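Local coordinates for protein ricin B-related lectin (Polyporus squamosus, PDB 3PHZ) that binds galactose-containing glycans through a ricin-B-type beta-trefoil and carries calcium ions in its C-terminal half, at residues His248-Phe253 / Phe264-Asn269; Gly237-Ser242 / Tyr279-Gly284; Ala74-Thr79 / Ser110-Thr115. All coordinates share one frame; numbering follows the deposited sequence.

Interaction 1. Residues His248-Phe253 / Phe264-Asn269; sequences HAYNWF and FFEPQN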
loop_
_atom_site.group_PDB
_atom_site.type_symbol
_atom_site.label_atom_id
_atom_site.label_comp_id
_atom_site.label_asym_id
_atom_site.label_seq_id
_atom_site.Cartn_x
_atom_site.Cartn_y
_atom_site.Cartn_z
ATOM N N HIS A 248 -16.021 4.418 3.393
ATOM C CA HIS A 248 -15.188 3.424 4.084
ATOM C C HIS A 248 -14.350 2.728 3.022
ATOM O O HIS A 248 -14.716 2.751 1.830
ATOM C CB HIS A 248 -16.024 2.393 4.836
ATOM C CG HIS A 248 -15.310 1.796 6.039
ATOM N ND1 HIS A 248 -15.443 2.313 7.320
ATOM C CD2 HIS A 248 -14.449 0.741 6.149
ATOM C CE1 HIS A 248 -14.697 1.610 8.163
ATOM N NE2 HIS A 248 -14.058 0.673 7.477
ATOM N N ALA A 249 -13.207 2.169 3.429
ATOM C CA ALA A 249 -12.408 1.364 2.523
ATOM C C ALA A 249 -12.154 -0.000 3.163
ATOM O O ALA A 249 -11.997 -0.088 4.388
ATOM C CB ALA A 249 -11.098 2.022 2.246
ATOM N N TYR A 250 -12.169 -1.021 2.314
ATOM C CA TYR A 250 -11.984 -2.430 2.703
ATOM C C TYR A 250 -11.016 -3.112 1.784
ATOM O O TYR A 250 -10.738 -2.646 0.669
ATOM C CB TYR A 250 -13.311 -3.198 2.597
ATOM C CG TYR A 250 -14.320 -2.761 3.629
ATOM C CD1 TYR A 250 -14.103 -3.082 4.971
ATOM C CD2 TYR A 250 -15.440 -1.988 3.285
ATOM C CE1 TYR A 250 -15.024 -2.689 5.972
ATOM C CE2 TYR A 250 -16.390 -1.593 4.303
ATOM C CZ TYR A 250 -16.150 -1.945 5.627
ATOM O OH TYR A 250 -16.980 -1.584 6.688
ATOM N N ASN A 251 -10.473 -4.251 2.240
ATOM C CA ASN A 251 -9.816 -5.124 1.313
ATOM C C ASN A 251 -10.806 -6.210 0.959
ATOM O O ASN A 251 -11.827 -6.368 1.622
ATOM C CB ASN A 251 -8.521 -5.716 1.919
ATOM C CG ASN A 251 -7.502 -4.635 2.210
ATOM O OD1 ASN A 251 -7.328 -4.246 3.376
ATOM N ND2 ASN A 251 -6.836 -4.113 1.160
ATOM N N TRP A 252 -10.492 -6.977 -0.067
ATOM C CA TRP A 252 -11.377 -8.078 -0.471
ATOM C C TRP A 252 -10.595 -9.229 -1.072
ATOM O O TRP A 252 -9.487 -9.043 -1.593
ATOM C CB TRP A 252 -12.583 -7.644 -1.370
ATOM C CG TRP A 252 -12.180 -7.008 -2.667
ATOM C CD1 TRP A 252 -11.996 -5.656 -2.893
ATOM C CD2 TRP A 252 -11.856 -7.685 -3.889
ATOM N NE1 TRP A 252 -11.574 -5.456 -4.197
ATOM C CE2 TRP A 252 -11.490 -6.691 -4.827
ATOM C CE3 TRP A 252 -11.812 -9.052 -4.277
ATOM C CZ2 TRP A 252 -11.063 -7.015 -6.153
ATOM C CZ3 TRP A 252 -11.431 -9.381 -5.617
ATOM C CH2 TRP A 252 -11.058 -8.362 -6.531
ATOM N N PHE A 253 -11.174 -10.430 -0.947
ATOM C CA PHE A 253 -10.554 -11.686 -1.341
ATOM C C PHE A 253 -11.641 -12.572 -1.875
ATOM O O PHE A 253 -12.844 -12.225 -1.809
ATOM C CB PHE A 253 -9.973 -12.352 -0.061
ATOM C CG PHE A 253 -8.859 -11.539 0.560
ATOM C CD1 PHE A 253 -7.540 -11.646 0.051
ATOM C CD2 PHE A 253 -9.094 -10.713 1.642
ATOM C CE1 PHE A 253 -6.490 -10.880 0.620
ATOM C CE2 PHE A 253 -8.094 -9.939 2.199
ATOM C CZ PHE A 253 -6.767 -10.008 1.691
ATOM N N PHE A 264 -15.052 -9.672 2.338
ATOM C CA PHE A 264 -14.534 -8.375 2.624
ATOM C C PHE A 264 -13.744 -8.408 3.945
ATOM O O PHE A 264 -14.086 -9.159 4.840
ATOM C CB PHE A 264 -15.717 -7.432 2.696
ATOM C CG PHE A 264 -16.454 -7.381 1.373
ATOM C CD1 PHE A 264 -15.987 -6.556 0.360
ATOM C CD2 PHE A 264 -17.550 -8.209 1.149
ATOM C CE1 PHE A 264 -16.636 -6.508 -0.897
ATOM C CE2 PHE A 264 -18.203 -8.195 -0.105
ATOM C CZ PHE A 264 -17.751 -7.301 -1.114
ATOM N N PHE A 265 -12.674 -7.636 4.020
ATOM C CA PHE A 265 -11.745 -7.690 5.131
ATOM C C PHE A 265 -11.563 -6.266 5.643
ATOM O O PHE A 265 -11.346 -5.349 4.862
ATOM C CB PHE A 265 -10.403 -8.301 4.687
ATOM C CG PHE A 265 -9.380 -8.386 5.813
ATOM C CD1 PHE A 265 -9.476 -9.417 6.771
ATOM C CD2 PHE A 265 -8.334 -7.482 5.905
ATOM C CE1 PHE A 265 -8.535 -9.532 7.792
ATOM C CE2 PHE A 265 -7.388 -7.578 6.931
ATOM C CZ PHE A 265 -7.479 -8.632 7.873
ATOM N N GLU A 266 -11.706 -6.069 6.959
ATOM C CA GLU A 266 -11.558 -4.779 7.572
ATOM C C GLU A 266 -10.151 -4.651 8.204
ATOM O O GLU A 266 -9.876 -5.223 9.269
ATOM C CB GLU A 266 -12.660 -4.602 8.664
ATOM C CG GLU A 266 -12.345 -3.479 9.676
ATOM C CD GLU A 266 -12.266 -2.128 8.993
ATOM O OE1 GLU A 266 -11.186 -1.717 8.530
ATOM O OE2 GLU A 266 -13.294 -1.448 8.961
ATOM N N PRO A 267 -9.224 -3.910 7.547
ATOM C CA PRO A 267 -7.827 -3.965 7.978
ATOM C C PRO A 267 -7.583 -3.161 9.287
ATOM O O PRO A 267 -6.511 -3.246 9.849
ATOM C CB PRO A 267 -7.060 -3.419 6.717
ATOM C CG PRO A 267 -8.068 -2.496 6.094
ATOM C CD PRO A 267 -9.359 -3.264 6.225
ATOM N N GLN A 268 -8.602 -2.449 9.765
ATOM C CA GLN A 268 -8.495 -1.755 11.100
ATOM C C GLN A 268 -8.512 -2.782 12.210
ATOM O O GLN A 268 -7.898 -2.575 13.227
ATOM C CB GLN A 268 -9.609 -0.737 11.327
ATOM C CG GLN A 268 -9.443 0.464 10.353
ATOM C CD GLN A 268 -10.515 1.528 10.631
ATOM O OE1 GLN A 268 -11.259 1.953 9.716
ATOM N NE2 GLN A 268 -10.584 1.965 11.876
ATOM N N ASN A 269 -9.224 -3.897 11.999
ATOM C CA ASN A 269 -9.393 -4.832 13.138
ATOM C C ASN A 269 -9.294 -6.295 12.775
ATOM O O ASN A 269 -9.519 -7.154 13.620
ATOM C CB ASN A 269 -10.653 -4.477 13.933
ATOM C CG ASN A 269 -11.950 -4.811 13.191
ATOM O OD1 ASN A 269 -11.949 -5.309 12.058
ATOM N ND2 ASN A 269 -13.090 -4.516 13.838
HETATM O O HOH W 1 -10.706 0.466 6.912
HETATM O O HOH W 2 -16.039 -1.804 9.330
#

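Interaction 2. Residues Gly237-Ser242 / Tyr279-Gly284; sequences GLMFGS and YKAYFG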
loop_
_atom_site.group_PDB
_atom_site.type_symbol
_atom_site.label_atom_id
_atom_site.label_comp_id
_atom_site.label_asym_id
_atom_site.label_seq_id
_atom_site.Cartn_x
_atom_site.Cartn_y
_atom_site.Cartn_z
ATOM N N GLY A 237 -7.678 -7.326 -3.051
ATOM C CA GLY A 237 -8.380 -6.187 -3.609
ATOM C C GLY A 237 -8.465 -5.042 -2.650
ATOM O O GLY A 237 -8.286 -5.203 -1.453
ATOM N N LEU A 238 -8.803 -3.884 -3.194
ATOM C CA LEU A 238 -9.224 -2.727 -2.429
ATOM C C LEU A 238 -10.613 -2.346 -2.933
ATOM O O LEU A 238 -10.899 -2.553 -4.113
ATOM C CB LEU A 238 -8.161 -1.637 -2.753
ATOM C CG LEU A 238 -8.263 -0.190 -2.486
ATOM C CD1 LEU A 238 -8.586 0.089 -1.013
ATOM C CD2 LEU A 238 -6.767 0.129 -2.770
ATOM N N MET A 239 -11.473 -1.825 -2.060
ATOM C CA MET A 239 -12.777 -1.254 -2.476
ATOM C C MET A 239 -13.084 -0.073 -1.591
ATOM O O MET A 239 -12.637 -0.011 -0.429
ATOM C CB MET A 239 -13.902 -2.262 -2.429
ATOM C CG MET A 239 -14.273 -2.809 -1.078
ATOM S SD MET A 239 -16.116 -3.039 -0.752
ATOM C CE MET A 239 -16.298 -1.260 -0.862
ATOM N N PHE A 240 -13.774 0.913 -2.174
ATOM C CA PHE A 240 -14.298 2.074 -1.423
ATOM C C PHE A 240 -15.802 1.951 -1.484
ATOM O O PHE A 240 -16.361 1.570 -2.526
ATOM C CB PHE A 240 -13.957 3.420 -2.080
ATOM C CG PHE A 240 -12.479 3.757 -2.146
ATOM C CD1 PHE A 240 -11.517 3.085 -1.368
ATOM C CD2 PHE A 240 -12.064 4.825 -2.962
ATOM C CE1 PHE A 240 -10.154 3.433 -1.430
ATOM C CE2 PHE A 240 -10.691 5.204 -3.044
ATOM C CZ PHE A 240 -9.739 4.503 -2.278
ATOM N N GLY A 241 -16.469 2.185 -0.361
ATOM C CA GLY A 241 -17.898 1.961 -0.274
ATOM C C GLY A 241 -18.523 3.049 0.566
ATOM O O GLY A 241 -17.803 3.798 1.289
ATOM N N SER A 242 -19.844 3.164 0.461
ATOM C CA SER A 242 -20.530 4.126 1.303
ATOM C C SER A 242 -21.920 3.682 1.699
ATOM O O SER A 242 -22.486 2.717 1.186
ATOM C CB SER A 242 -20.592 5.503 0.649
ATOM O OG SER A 242 -21.513 5.443 -0.407
ATOM N N TYR A 279 -21.881 -1.807 3.314
ATOM C CA TYR A 279 -21.395 -0.685 2.511
ATOM C C TYR A 279 -21.629 -1.061 1.042
ATOM O O TYR A 279 -21.499 -2.238 0.670
ATOM C CB TYR A 279 -19.923 -0.357 2.810
ATOM C CG TYR A 279 -19.697 0.511 4.053
ATOM C CD1 TYR A 279 -19.670 1.903 3.962
ATOM C CD2 TYR A 279 -19.544 -0.074 5.318
ATOM C CE1 TYR A 279 -19.481 2.708 5.134
ATOM C CE2 TYR A 279 -19.350 0.704 6.476
ATOM C CZ TYR A 279 -19.304 2.081 6.372
ATOM O OH TYR A 279 -19.108 2.825 7.513
ATOM N N LYS A 280 -22.033 -0.078 0.231
ATOM C CA LYS A 280 -22.234 -0.329 -1.176
ATOM C C LYS A 280 -21.007 0.202 -1.869
ATOM O O LYS A 280 -20.711 1.397 -1.775
ATOM C CB LYS A 280 -23.474 0.404 -1.704
ATOM C CG LYS A 280 -23.682 0.114 -3.185
ATOM C CD LYS A 280 -24.732 1.044 -3.771
ATOM C CE LYS A 280 -25.945 0.273 -4.282
ATOM N NZ LYS A 280 -27.201 1.098 -4.109
ATOM N N ALA A 281 -20.297 -0.673 -2.569
ATOM C CA ALA A 281 -19.069 -0.260 -3.258
ATOM C C ALA A 281 -19.341 0.628 -4.440
ATOM O O ALA A 281 -20.339 0.423 -5.193
ATOM C CB ALA A 281 -18.302 -1.478 -3.721
ATOM N N TYR A 282 -18.454 1.598 -4.648
ATOM C CA TYR A 282 -18.514 2.418 -5.857
ATOM C C TYR A 282 -17.166 2.431 -6.560
ATOM O O TYR A 282 -17.047 3.040 -7.634
ATOM C CB TYR A 282 -19.025 3.855 -5.553
ATOM C CG TYR A 282 -18.226 4.541 -4.458
ATOM C CD1 TYR A 282 -17.017 5.196 -4.721
ATOM C CD2 TYR A 282 -18.672 4.482 -3.123
ATOM C CE1 TYR A 282 -16.291 5.817 -3.665
ATOM C CE2 TYR A 282 -17.966 5.076 -2.078
ATOM C CZ TYR A 282 -16.767 5.733 -2.361
ATOM O OH TYR A 282 -16.099 6.302 -1.289
ATOM N N PHE A 283 -16.117 1.817 -5.956
ATOM C CA PHE A 283 -14.782 1.885 -6.574
ATOM C C PHE A 283 -13.955 0.741 -6.059
ATOM O O PHE A 283 -14.150 0.352 -4.919
ATOM C CB PHE A 283 -14.083 3.170 -6.164
ATOM C CG PHE A 283 -12.672 3.232 -6.615
ATOM C CD1 PHE A 283 -12.368 3.501 -7.942
ATOM C CD2 PHE A 283 -11.622 2.945 -5.716
ATOM C CE1 PHE A 283 -11.032 3.553 -8.372
ATOM C CE2 PHE A 283 -10.293 2.959 -6.138
ATOM C CZ PHE A 283 -9.996 3.285 -7.468
ATOM N N GLY A 284 -13.037 0.219 -6.862
ATOM C CA GLY A 284 -12.116 -0.827 -6.296
ATOM C C GLY A 284 -11.040 -1.199 -7.291
ATOM O O GLY A 284 -11.041 -0.702 -8.381
HETATM O O HOH W 3 -22.170 3.567 -2.462
#

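Interaction 3. Residues Ala74-Thr79 / Ser110-Thr115; sequences AGHAAT and SKETGT. With GAL (beta-D-galactopyranose), chain C; NAG (2-acetamido-2-deoxy-beta-D-glucopyranose), chain B.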
loop_
_atom_site.group_PDB
_atom_site.type_symbol
_atom_site.label_atom_id
_atom_site.label_comp_id
_atom_site.label_asym_id
_atom_site.label_seq_id
_atom_site.Cartn_x
_atom_site.Cartn_y
_atom_site.Cartn_z
ATOM N N ALA A 74 15.014 -37.244 -11.802
ATOM C CA ALA A 74 16.446 -37.126 -11.510
ATOM C C ALA A 74 17.308 -37.839 -12.570
ATOM O O ALA A 74 17.131 -39.031 -12.869
ATOM C CB ALA A 74 16.767 -37.650 -10.158
ATOM N N GLY A 75 18.226 -37.084 -13.154
ATOM C CA GLY A 75 19.175 -37.681 -14.117
ATOM C C GLY A 75 18.541 -38.211 -15.382
ATOM O O GLY A 75 19.178 -39.011 -16.113
ATOM N N HIS A 76 17.295 -37.813 -15.652
ATOM C CA HIS A 76 16.529 -38.263 -16.836
ATOM C C HIS A 76 16.234 -39.773 -16.870
ATOM O O HIS A 76 15.858 -40.293 -17.941
ATOM C CB HIS A 76 17.248 -37.902 -18.186
ATOM C CG HIS A 76 17.800 -36.506 -18.242
ATOM N ND1 HIS A 76 17.224 -35.502 -18.997
ATOM C CD2 HIS A 76 18.865 -35.944 -17.627
ATOM C CE1 HIS A 76 17.912 -34.382 -18.841
ATOM N NE2 HIS A 76 18.905 -34.623 -18.005
ATOM N N ALA A 77 16.421 -40.476 -15.744
ATOM C CA ALA A 77 16.404 -41.950 -15.724
ATOM C C ALA A 77 14.985 -42.536 -15.839
ATOM O O ALA A 77 14.062 -42.079 -15.137
ATOM C CB ALA A 77 17.073 -42.433 -14.479
ATOM N N ALA A 78 14.822 -43.533 -16.721
ATOM C CA ALA A 78 13.558 -44.224 -16.910
ATOM C C ALA A 78 13.413 -45.364 -15.885
ATOM O O ALA A 78 12.369 -46.023 -15.808
ATOM C CB ALA A 78 13.449 -44.779 -18.369
ATOM N N THR A 79 14.464 -45.591 -15.114
ATOM C CA THR A 79 14.551 -46.730 -14.230
ATOM C C THR A 79 13.417 -46.604 -13.232
ATOM O O THR A 79 13.119 -45.494 -12.777
ATOM C CB THR A 79 15.868 -46.694 -13.441
ATOM O OG1 THR A 79 16.970 -46.573 -14.355
ATOM C CG2 THR A 79 16.067 -47.941 -12.568
ATOM N N SER A 110 6.083 -38.447 -17.092
ATOM C CA SER A 110 7.255 -37.761 -17.624
ATOM C C SER A 110 7.148 -37.671 -19.155
ATOM O O SER A 110 6.932 -38.672 -19.831
ATOM C CB SER A 110 8.524 -38.465 -17.264
ATOM O OG SER A 110 9.636 -37.738 -17.812
ATOM N N LYS A 111 7.290 -36.442 -19.671
ATOM C CA LYS A 111 7.262 -36.192 -21.117
ATOM C C LYS A 111 8.431 -36.978 -21.719
ATOM O O LYS A 111 8.278 -37.558 -22.796
ATOM C CB LYS A 111 7.397 -34.681 -21.428
ATOM C CG LYS A 111 7.413 -34.332 -22.959
ATOM C CD LYS A 111 6.076 -34.608 -23.585
ATOM C CE LYS A 111 6.041 -34.318 -25.115
ATOM N NZ LYS A 111 5.607 -32.938 -25.210
ATOM N N GLU A 112 9.566 -37.028 -21.010
ATOM C CA GLU A 112 10.768 -37.663 -21.551
ATOM C C GLU A 112 10.712 -39.208 -21.538
ATOM O O GLU A 112 10.871 -39.863 -22.591
ATOM C CB GLU A 112 12.022 -37.195 -20.822
ATOM C CG GLU A 112 13.321 -37.647 -21.516
ATOM C CD GLU A 112 14.579 -37.086 -20.874
ATOM O OE1 GLU A 112 14.492 -36.320 -19.898
ATOM O OE2 GLU A 112 15.696 -37.420 -21.335
ATOM N N THR A 113 10.483 -39.797 -20.359
ATOM C CA THR A 113 10.573 -41.238 -20.201
ATOM C C THR A 113 9.291 -42.020 -20.336
ATOM O O THR A 113 9.354 -43.240 -20.491
ATOM C CB THR A 113 11.136 -41.609 -18.803
ATOM O OG1 THR A 113 10.209 -41.130 -17.792
ATOM C CG2 THR A 113 12.523 -40.968 -18.569
ATOM N N GLY A 114 8.145 -41.353 -20.202
ATOM C CA GLY A 114 6.838 -41.975 -20.102
ATOM C C GLY A 114 6.627 -42.735 -18.771
ATOM O O GLY A 114 5.634 -43.487 -18.652
ATOM N N THR A 115 7.544 -42.559 -17.816
ATOM C CA THR A 115 7.300 -43.128 -16.463
ATOM C C THR A 115 6.457 -42.129 -15.641
ATOM O O THR A 115 6.355 -40.946 -15.999
ATOM C CB THR A 115 8.595 -43.531 -15.686
ATOM O OG1 THR A 115 9.442 -42.421 -15.486
ATOM C CG2 THR A 115 9.364 -44.669 -16.404
HETATM C C1 GAL C . 20.874 -34.081 -14.516
HETATM C C2 GAL C . 19.575 -33.528 -15.112
HETATM C C3 GAL C . 18.783 -32.559 -14.189
HETATM C C4 GAL C . 18.601 -33.194 -12.822
HETATM C C5 GAL C . 19.978 -33.643 -12.337
HETATM C C6 GAL C . 19.962 -34.362 -11.025
HETATM O O2 GAL C . 19.821 -32.869 -16.329
HETATM O O3 GAL C . 17.530 -32.269 -14.811
HETATM O O4 GAL C . 17.760 -34.334 -12.863
HETATM O O5 GAL C . 20.540 -34.578 -13.245
HETATM O O6 GAL C . 21.354 -34.491 -10.734
HETATM C C1 NAG B . 24.993 -37.400 -15.445
HETATM C C2 NAG B . 24.362 -37.255 -14.046
HETATM C C3 NAG B . 23.021 -36.486 -13.961
HETATM C C4 NAG B . 22.725 -35.549 -15.156
HETATM C C5 NAG B . 23.147 -36.276 -16.446
HETATM C C6 NAG B . 22.774 -35.549 -17.739
HETATM C C7 NAG B . 24.707 -38.850 -12.166
HETATM C C8 NAG B . 24.456 -40.237 -11.637
HETATM N N2 NAG B . 24.219 -38.566 -13.391
HETATM O O1 NAG B . 26.381 -37.166 -15.277
HETATM O O3 NAG B . 23.015 -35.794 -12.724
HETATM O O4 NAG B . 21.345 -35.212 -15.290
HETATM O O5 NAG B . 24.545 -36.482 -16.431
HETATM O O6 NAG B . 22.971 -34.152 -17.606
HETATM O O7 NAG B . 25.342 -38.034 -11.487
HETATM O O HOH W 4 11.663 -43.176 -14.012
#

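Interaction 1. Residues His248-Phe253 / Phe264-Asn269
Phe264 faces Trp252 as a non-hydrogen-bonded antiparallel pair, with Phe264 CD1 4.0 Å from Trp252 CB. The indole itself leads away from Phe264. The CA of Phe264 also makes a CA-H...O contact with Asn251 O.

Phe265 is the hydrogen-bonded partner of Asn251. Phe265 N gives to Asn251 O at 2.8 Å, and Asn251 N gives back to Phe265 O at 3.0 Å. The same Phe265 O lies in the plane of the Tyr250 ring, at its edge near CD1. Phe265 and Phe253 point the same way, and Phe253 CE2 brings its ring edge to 3.8 Å from Phe265 CB. The two strands, 246-255 and 261-266, form a beta hairpin in the Agglutinin C-terminal region. The Phe265 ring stacks on Phe215 of helix 208-226.

Glu266 bends at chi2 (63°), which turns its carboxylate back toward the first strand. There His248 NE2 donates to the syn lone pair of Glu266 OE2 at 2.7 Å. The carboxylate stands steeply against the imidazole, with planes 73° apart, and OE2 is tilted 22° from the ring plane. OE2 takes a second bond from a water that is also hydrogen-bonded to Tyr250 OH. That hydroxyl sits over one face of the His248 ring. The other oxygen, OE1, accepts the N-H of Gln268 on its anti side, and is also bonded to a water shared with Ala249 O.

Pro267 meets the Asn251 amide at OD1, obliquely, with Pro267 CG 3.3 Å from Asn251 OD1. OD1 is buried and has no polar partner in the model. Asn251 ND2 is satisfied by Ala212 O and Gly237 O.

Gln268 reaches toward the imidazole with an extended chain, putting OE1 3.8 Å from His248 CE1. Its side chain also packs on Cys208 and Phe211, about 6 Å from the side chain of the calcium ligand Asp207.

Interaction 2. Residues Gly237-Ser242 / Tyr279-Gly284
Phe240 and Phe283 form one of two hydrogen-bonded pairs between two antiparallel strands. Phe240 N gives to Phe283 O at 2.8 Å.

Phe240 O accepts twice. Tyr282 N reaches it at 3.0 Å, and Phe283 N adds a weak bond at 3.4 Å. Two residues thus face one, which is a classic beta bulge, and the register shifts by one between Phe240 and Gly241.

Beyond the bulge, Ser242 pairs with Lys280 through two bonds. Ser242 N gives to Lys280 O. Lys280 N gives to Ser242 O at 3.0 Å and is almost straight, with 175° at the hydrogen. Lys280 O accepts a second hydrogen bond, from a water at 2.7 Å, and that water is also hydrogen-bonded to Ser242 OG. Ala281 O is satisfied by Gln168 NE2.

The bulge also places the side chains. Tyr282 has CG between its backbone N and carbonyl carbon (chi1 54°). This folds the ring back over the first strand, so that Phe240 O lies over one face of it, near the rim. Tyr282 CZ and CE1 rest on Phe240 CB. Phe283 CD2 lies over one face of the Phe240 ring, 3.4 Å from Phe240 CD2, and the two ring planes are 37° apart. On the face with Met239 and Ala281, Met239 CE is pressed tightly on Ala281 CB, at 3.5 Å.

Strand 233-243 runs between strands 280-285 and 246-255. On the latter side Met239 is joined by backbone bonds to Tyr250. The Phe240 ring meets Tyr173 of the second subunit edge-to-face. Its side chain lies about 4 Å from that of Asp209, a calcium ligand in the first turn of helix 208-226.

Interaction 3. Residues Ala74-Thr79 / Ser110-Thr115
This is a surface contact between two loops, with His76 and Glu112 making its one direct hydrogen bond. One loop joins strands 70-73 and 82-87, and the other joins strands 106-110 and 116-120.

His76 ND1 donates to the syn lone pair of Glu112 OE1 at 3.0 Å. The oxygen lies in the plane of the imidazole, while the carboxylate plane is turned 74° from the ring. Glu112 reaches across with CG anti to its own N (chi1 -170°) and an extended chain. The bond helps fix the rotation of the imidazole, whose NE2 is then 2.6 Å from O2 of galactose and hydrogen-bonded to it. Next to it, Gly75 N gives to galactose O4 at 2.8 Å. Glu112 also touches Asn94, so it is a second-shell residue behind His76 and Asn94, two residues that bind galactose.

Away from the sugar, threonine methyls rest on Ala78 and on backbone carbonyls. Thr113 CG2 lies 3.8 Å from Ala78 CA and also touches His76 O. Thr115 CG2 comes to 3.3 Å from Ala78 O. The threonine hydroxyls form a relay. Thr113 OG1 gives to Thr115 OG1 at 2.8 Å, and Thr115 OG1 gives to a water. That water in turn donates to Ala77 O and Thr79 O, tying the first loop to the second.

The N-acetylglucosamine O4 lies at the edge of the His76 ring. Asp72 and Asn94 complete the polar grip on galactose. Their hold on the sugar in a shallow surface site fits the ricin-B-type beta-trefoil, with His76 as part of this particular site.

How the interactions relate
Interactions 1 and 2 share one piece of sheet in the C-terminal half; their centres are 10 Å apart. Strands 233-243 and 246-255 are neighbours there. His248 N is 2.8 Å from Gly241 O, and Trp252 O is 2.9 Å from Gly237 N, both probable hydrogen bonds. Tyr279 of interaction 2 also packs on His248 and Tyr250 of interaction 1. Both contacts approach the calcium-binding residues, interaction 1 through Gln268 and interaction 2 through Phe240. Interaction 3 belongs to the galactose site, on the opposite side of the chain's centre. Its nearest atoms are about 35 Å from interaction 1 and about 36 Å from interaction 2, so it touches neither.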